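Local coordinates for possible thiol-disulfide isomerase (Cytophaga hutchinsonii, PDB 3HCZ), which probably acts in thiol-disulfide exchange, as a thioredoxin-fold domain of the AhpC/TSA family, although its function has not been established, at residues K9-L14 with K122-K127; V67-I72 with G89-V94. All blocks are in the same frame, centred on the assembly; numbering follows the deposited sequence.

Contact 1: residues K9-L14 with K122-K127. With SO4 (sulfate ion), chain B.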
loop_
_atom_site.group_PDB
_atom_site.type_symbol
_atom_site.label_atom_id
_atom_site.label_comp_id
_atom_site.label_asym_id
_atom_site.label_seq_id
_atom_site.Cartn_x
_atom_site.Cartn_y
_atom_site.Cartn_z
ATOM N N LYS A 9 5.638 -7.822 13.331
ATOM C CA LYS A 9 4.249 -8.201 13.631
ATOM C C LYS A 9 3.486 -8.209 12.328
ATOM O O LYS A 9 3.862 -7.470 11.398
ATOM C CB LYS A 9 3.615 -7.196 14.582
ATOM C CG LYS A 9 4.412 -7.016 15.870
ATOM C CD LYS A 9 4.070 -8.127 16.843
ATOM C CE LYS A 9 4.615 -7.906 18.232
ATOM N NZ LYS A 9 5.759 -8.829 18.391
ATOM N N LYS A 10 2.448 -9.047 12.236
ATOM C CA LYS A 10 1.593 -9.080 11.025
ATOM C C LYS A 10 0.816 -7.762 10.961
ATOM O O LYS A 10 0.294 -7.294 11.992
ATOM C CB LYS A 10 0.675 -10.320 11.032
ATOM C CG LYS A 10 0.201 -10.759 9.638
ATOM C CD LYS A 10 -0.387 -12.194 9.655
ATOM C CE LYS A 10 -1.199 -12.550 8.386
ATOM N NZ LYS A 10 -1.780 -13.983 8.446
ATOM N N ALA A 11 0.795 -7.121 9.787
ATOM C CA ALA A 11 0.050 -5.876 9.609
ATOM C C ALA A 11 -1.427 -6.217 9.843
ATOM O O ALA A 11 -1.852 -7.330 9.502
ATOM C CB ALA A 11 0.242 -5.315 8.196
ATOM N N PRO A 12 -2.207 -5.291 10.449
ATOM C CA PRO A 12 -3.650 -5.572 10.585
ATOM C C PRO A 12 -4.306 -5.878 9.233
ATOM O O PRO A 12 -4.007 -5.198 8.233
ATOM C CB PRO A 12 -4.211 -4.255 11.123
ATOM C CG PRO A 12 -3.047 -3.650 11.929
ATOM C CD PRO A 12 -1.794 -4.079 11.195
ATOM N N ASN A 13 -5.212 -6.850 9.198
ATOM C CA ASN A 13 -5.880 -7.191 7.923
ATOM C C ASN A 13 -6.756 -5.991 7.521
ATOM O O ASN A 13 -7.161 -5.183 8.359
ATOM C CB ASN A 13 -6.719 -8.486 8.062
ATOM C CG ASN A 13 -7.074 -9.143 6.715
ATOM O OD1 ASN A 13 -6.720 -8.662 5.618
ATOM N ND2 ASN A 13 -7.787 -10.263 6.798
ATOM N N LEU A 14 -7.008 -5.869 6.223
ATOM C CA LEU A 14 -7.876 -4.809 5.659
ATOM C C LEU A 14 -8.927 -5.504 4.795
ATOM O O LEU A 14 -8.597 -6.330 3.944
ATOM C CB LEU A 14 -7.054 -3.843 4.796
ATOM C CG LEU A 14 -6.079 -3.002 5.642
ATOM C CD1 LEU A 14 -5.039 -2.339 4.726
ATOM C CD2 LEU A 14 -6.873 -1.921 6.315
ATOM N N LYS A 122 2.775 -11.055 5.225
ATOM C CA LYS A 122 2.186 -9.765 5.663
ATOM C C LYS A 122 2.803 -9.265 6.955
ATOM O O LYS A 122 2.233 -8.367 7.602
ATOM C CB LYS A 122 0.653 -9.785 5.781
ATOM C CG LYS A 122 -0.077 -10.330 4.525
ATOM C CD LYS A 122 0.278 -9.525 3.259
ATOM C CE LYS A 122 -0.304 -10.195 1.982
ATOM N NZ LYS A 122 0.396 -11.484 1.743
ATOM N N VAL A 123 3.986 -9.792 7.286
ATOM C CA VAL A 123 4.761 -9.238 8.420
ATOM C C VAL A 123 5.393 -7.898 8.045
ATOM O O VAL A 123 5.937 -7.715 6.941
ATOM C CB VAL A 123 5.807 -10.182 8.882
ATOM C CG1 VAL A 123 6.775 -9.480 9.910
ATOM C CG2 VAL A 123 5.128 -11.382 9.477
ATOM N N ILE A 124 5.342 -6.946 8.973
ATOM C CA ILE A 124 5.848 -5.631 8.682
ATOM C C ILE A 124 7.375 -5.672 8.676
ATOM O O ILE A 124 8.009 -5.997 9.720
ATOM C CB ILE A 124 5.333 -4.599 9.746
ATOM C CG1 ILE A 124 3.792 -4.437 9.624
ATOM C CG2 ILE A 124 6.059 -3.216 9.576
ATOM C CD1 ILE A 124 3.161 -3.842 10.890
ATOM N N ILE A 125 7.972 -5.300 7.543
ATOM C CA ILE A 125 9.471 -5.293 7.461
ATOM C C ILE A 125 10.073 -3.882 7.273
ATOM O O ILE A 125 11.269 -3.681 7.499
ATOM C CB ILE A 125 10.030 -6.280 6.395
ATOM C CG1 ILE A 125 9.509 -5.953 4.979
ATOM C CG2 ILE A 125 9.645 -7.745 6.774
ATOM C CD1 ILE A 125 10.156 -6.871 3.878
ATOM N N ALA A 126 9.225 -2.916 6.945
ATOM C CA ALA A 126 9.590 -1.513 6.857
ATOM C C ALA A 126 8.354 -0.644 7.174
ATOM O O ALA A 126 7.237 -0.958 6.766
ATOM C CB ALA A 126 10.197 -1.165 5.484
ATOM N N LYS A 127 8.548 0.409 7.968
ATOM C CA LYS A 127 7.420 1.259 8.409
ATOM C C LYS A 127 7.597 2.700 7.942
ATOM O O LYS A 127 8.566 3.335 8.306
ATOM C CB LYS A 127 7.347 1.364 9.951
ATOM C CG LYS A 127 7.211 0.054 10.719
ATOM C CD LYS A 127 6.835 0.362 12.209
ATOM C CE LYS A 127 8.059 0.414 13.082
ATOM N NZ LYS A 127 7.736 0.402 14.556
HETATM S S SO4 B . -6.219 -8.889 12.355
HETATM O O1 SO4 B . -5.026 -8.067 12.201
HETATM O O2 SO4 B . -7.013 -8.849 11.141
HETATM O O3 SO4 B . -5.924 -10.316 12.549
HETATM O O4 SO4 B . -6.947 -8.334 13.504
#
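Lys-9 and Ala-11 grip the backbone on the two sides of Val-123 through two nearly straight hydrogen bonds. Ile-124 N gives its hydrogen to Lys-9 O over 2.9 Å, and Ala-11 N gives its own to Lys-122 O at an N-H...O angle of 175°. Between them Lys-10 and Val-123 form a single bridge, their CA atoms 4.1 Å apart. The tight part is the apolar side of this bridge. Ile-124 has CG1 anti to its carbonyl carbon (chi1 -66°), and this branch reaches Ala-11 CB at 3.9 Å, while CD1 lies 3.9 Å from Ala-11 CA; both side chains also rest on Leu-118. An alanine at Ile-124 would probably leave a gap beside Ala-11, whose methyl group would lose its CG1 neighbour. The other side is looser, with Lys-9 and Lys-10 exposed: the CB of Lys-9 is directed away from 122-127, and Lys-10 touches Lys-122 through CG, 3.7 Å from Lys-122 O, and makes a cation-pi contact with Tyr-27. Lys-122 turns inward, its NZ bound to Val-29 O. Asn-13 N holds a sulfate, probably from crystallisation, through O1 at 3.2 Å. This ties the N-terminal segment onto edge strand 124-127 of a thioredoxin-like fold.

Contact 2: residues V67-I72 with G89-V94; sequences VYAANI and GGWLNV
Two neighbouring parallel strands meet here, 65-71 and 92-95, the beta strands of a beta-alpha-beta unit whose crossover runs through helix 77-86; the contact is buried and lies at one side of the thioredoxin-like sheet. The axes of the short strand segments come within 4.8 Å and their directions differ by 20°. Ala-69 pairs through both its N and its O, the N donating to Leu-92 O and the O accepting from Val-94 N, and Asn-71 N continues the pattern to Val-94 O. The bond from Leu-92 N to Val-67 O is weak.

On the face carrying Tyr-68, Leu-92 and Val-94, Val-94 has CG1 anti to its carbonyl carbon (chi1 -65°), which puts CG2 over the phenol ring, 3.8 Å from the centroid; Leu-92 lies alongside, CD2 3.6 Å from Tyr-68 CD1. Tyr-68 OH is held by Arg-24 O. Trp-91 takes the other side: Val-67 CG1 lies over its six-membered ring, 3.9 Å from the centroid, and Ala-69 CB approaches NE1 to 3.3 Å. Trp-91 NE1 donates to Asn-93 OD1 at 2.8 Å, the oxygen close to the indole plane. That OD1 also accepts from a water 2.9 Å away, which donates to Ala-69 O too.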
loop_
_atom_site.group_PDB
_atom_site.type_symbol
_atom_site.label_atom_id
_atom_site.label_comp_id
_atom_site.label_asym_id
_atom_site.label_seq_id
_atom_site.Cartn_x
_atom_site.Cartn_y
_atom_site.Cartn_z
ATOM N N VAL A 67 1.338 -3.783 -4.965
ATOM C CA VAL A 67 0.986 -2.624 -4.126
ATOM C C VAL A 67 -0.516 -2.715 -3.798
ATOM O O VAL A 67 -1.365 -2.818 -4.702
ATOM C CB VAL A 67 1.265 -1.269 -4.811
ATOM C CG1 VAL A 67 0.799 -0.084 -3.907
ATOM C CG2 VAL A 67 2.770 -1.121 -5.192
ATOM N N TYR A 68 -0.795 -2.740 -2.494
ATOM C CA TYR A 68 -2.155 -2.698 -1.976
ATOM C C TYR A 68 -2.361 -1.212 -1.773
ATOM O O TYR A 68 -1.960 -0.644 -0.714
ATOM C CB TYR A 68 -2.229 -3.507 -0.668
ATOM C CG TYR A 68 -3.653 -3.826 -0.226
ATOM C CD1 TYR A 68 -4.316 -4.951 -0.733
ATOM C CD2 TYR A 68 -4.286 -3.050 0.736
ATOM C CE1 TYR A 68 -5.624 -5.263 -0.322
ATOM C CE2 TYR A 68 -5.604 -3.365 1.177
ATOM C CZ TYR A 68 -6.252 -4.461 0.632
ATOM O OH TYR A 68 -7.545 -4.743 1.063
ATOM N N ALA A 69 -2.912 -0.549 -2.813
ATOM C CA ALA A 69 -2.980 0.896 -2.825
ATOM C C ALA A 69 -4.311 1.266 -2.151
ATOM O O ALA A 69 -5.382 1.211 -2.781
ATOM C CB ALA A 69 -2.876 1.486 -4.241
ATOM N N ALA A 70 -4.222 1.548 -0.858
ATOM C CA ALA A 70 -5.408 1.717 0.019
ATOM C C ALA A 70 -5.809 3.203 0.029
ATOM O O ALA A 70 -5.257 4.016 0.778
ATOM C CB ALA A 70 -5.076 1.218 1.434
ATOM N N ASN A 71 -6.764 3.555 -0.828
ATOM C CA ASN A 71 -7.256 4.896 -0.830
ATOM C C ASN A 71 -8.163 5.098 0.402
ATOM O O ASN A 71 -8.998 4.239 0.695
ATOM C CB ASN A 71 -7.978 5.166 -2.141
ATOM C CG ASN A 71 -8.619 6.505 -2.153
ATOM O OD1 ASN A 71 -9.740 6.676 -1.652
ATOM N ND2 ASN A 71 -7.932 7.488 -2.752
ATOM N N ILE A 72 -7.944 6.192 1.149
ATOM C CA ILE A 72 -8.635 6.409 2.428
ATOM C C ILE A 72 -9.966 7.160 2.328
ATOM O O ILE A 72 -10.546 7.534 3.360
ATOM C CB ILE A 72 -7.694 7.067 3.468
ATOM C CG1 ILE A 72 -7.275 8.498 3.028
ATOM C CG2 ILE A 72 -6.477 6.181 3.667
ATOM C CD1 ILE A 72 -6.799 9.378 4.166
ATOM N N GLY A 89 -4.159 2.185 -12.898
ATOM C CA GLY A 89 -5.115 1.097 -12.670
ATOM C C GLY A 89 -4.525 -0.314 -12.546
ATOM O O GLY A 89 -5.268 -1.249 -12.175
ATOM N N GLY A 90 -3.225 -0.486 -12.838
ATOM C CA GLY A 90 -2.675 -1.845 -12.962
ATOM C C GLY A 90 -2.470 -2.575 -11.637
ATOM O O GLY A 90 -2.562 -3.831 -11.579
ATOM N N TRP A 91 -2.183 -1.825 -10.571
ATOM C CA TRP A 91 -1.933 -2.463 -9.280
ATOM C C TRP A 91 -3.218 -2.674 -8.495
ATOM O O TRP A 91 -4.303 -2.415 -9.022
ATOM C CB TRP A 91 -0.907 -1.678 -8.458
ATOM C CG TRP A 91 -1.255 -0.247 -8.085
ATOM C CD1 TRP A 91 -2.496 0.347 -7.974
ATOM C CD2 TRP A 91 -0.306 0.742 -7.673
ATOM N NE1 TRP A 91 -2.356 1.674 -7.544
ATOM C CE2 TRP A 91 -1.018 1.923 -7.354
ATOM C CE3 TRP A 91 1.096 0.752 -7.579
ATOM C CZ2 TRP A 91 -0.365 3.104 -6.934
ATOM C CZ3 TRP A 91 1.738 1.908 -7.142
ATOM C CH2 TRP A 91 1.008 3.073 -6.833
ATOM N N LEU A 92 -3.114 -3.104 -7.237
ATOM C CA LEU A 92 -4.340 -3.363 -6.435
ATOM C C LEU A 92 -4.921 -2.114 -5.754
ATOM O O LEU A 92 -4.714 -1.882 -4.548
ATOM C CB LEU A 92 -4.158 -4.529 -5.465
ATOM C CG LEU A 92 -5.384 -4.968 -4.657
ATOM C CD1 LEU A 92 -6.658 -5.065 -5.552
ATOM C CD2 LEU A 92 -5.072 -6.340 -4.007
ATOM N N ASN A 93 -5.633 -1.297 -6.542
ATOM C CA ASN A 93 -6.381 -0.180 -5.966
ATOM C C ASN A 93 -7.587 -0.662 -5.172
ATOM O O ASN A 93 -8.440 -1.392 -5.715
ATOM C CB ASN A 93 -6.885 0.744 -7.072
ATOM C CG ASN A 93 -5.755 1.492 -7.746
ATOM O OD1 ASN A 93 -5.078 2.303 -7.101
ATOM N ND2 ASN A 93 -5.551 1.243 -9.053
ATOM N N VAL A 94 -7.640 -0.273 -3.911
ATOM C CA VAL A 94 -8.785 -0.560 -3.065
ATOM C C VAL A 94 -9.253 0.688 -2.306
ATOM O O VAL A 94 -8.502 1.678 -2.182
ATOM C CB VAL A 94 -8.526 -1.727 -2.043
ATOM C CG1 VAL A 94 -8.309 -3.064 -2.772
ATOM C CG2 VAL A 94 -7.315 -1.438 -1.105
HETATM O O HOH W 1 -6.244 3.060 -4.568
#

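Overall arrangement
Both contacts reach the same five-stranded mixed sheet, at its two outermost strands: contact 1 at 124-127 and contact 2 at 92-95, with centres about 16 Å apart. Contact 2 belongs to the core, where all touching residues are buried and aromatic rings, methyl groups and continuous parallel pairing do the work. Contact 1 is partly exposed and smaller: one bridge fastens a segment without regular structure to its strand, Lys-9 and Lys-10 are exposed, and a sulfate sits farther along 9-14 at Asn-13. Strand 33-39 connects their surroundings, since Leu-14 and Tyr-68 both pack on Leu-36. The two contacts also touch directly, where Leu-14 O packs against Tyr-68 OH.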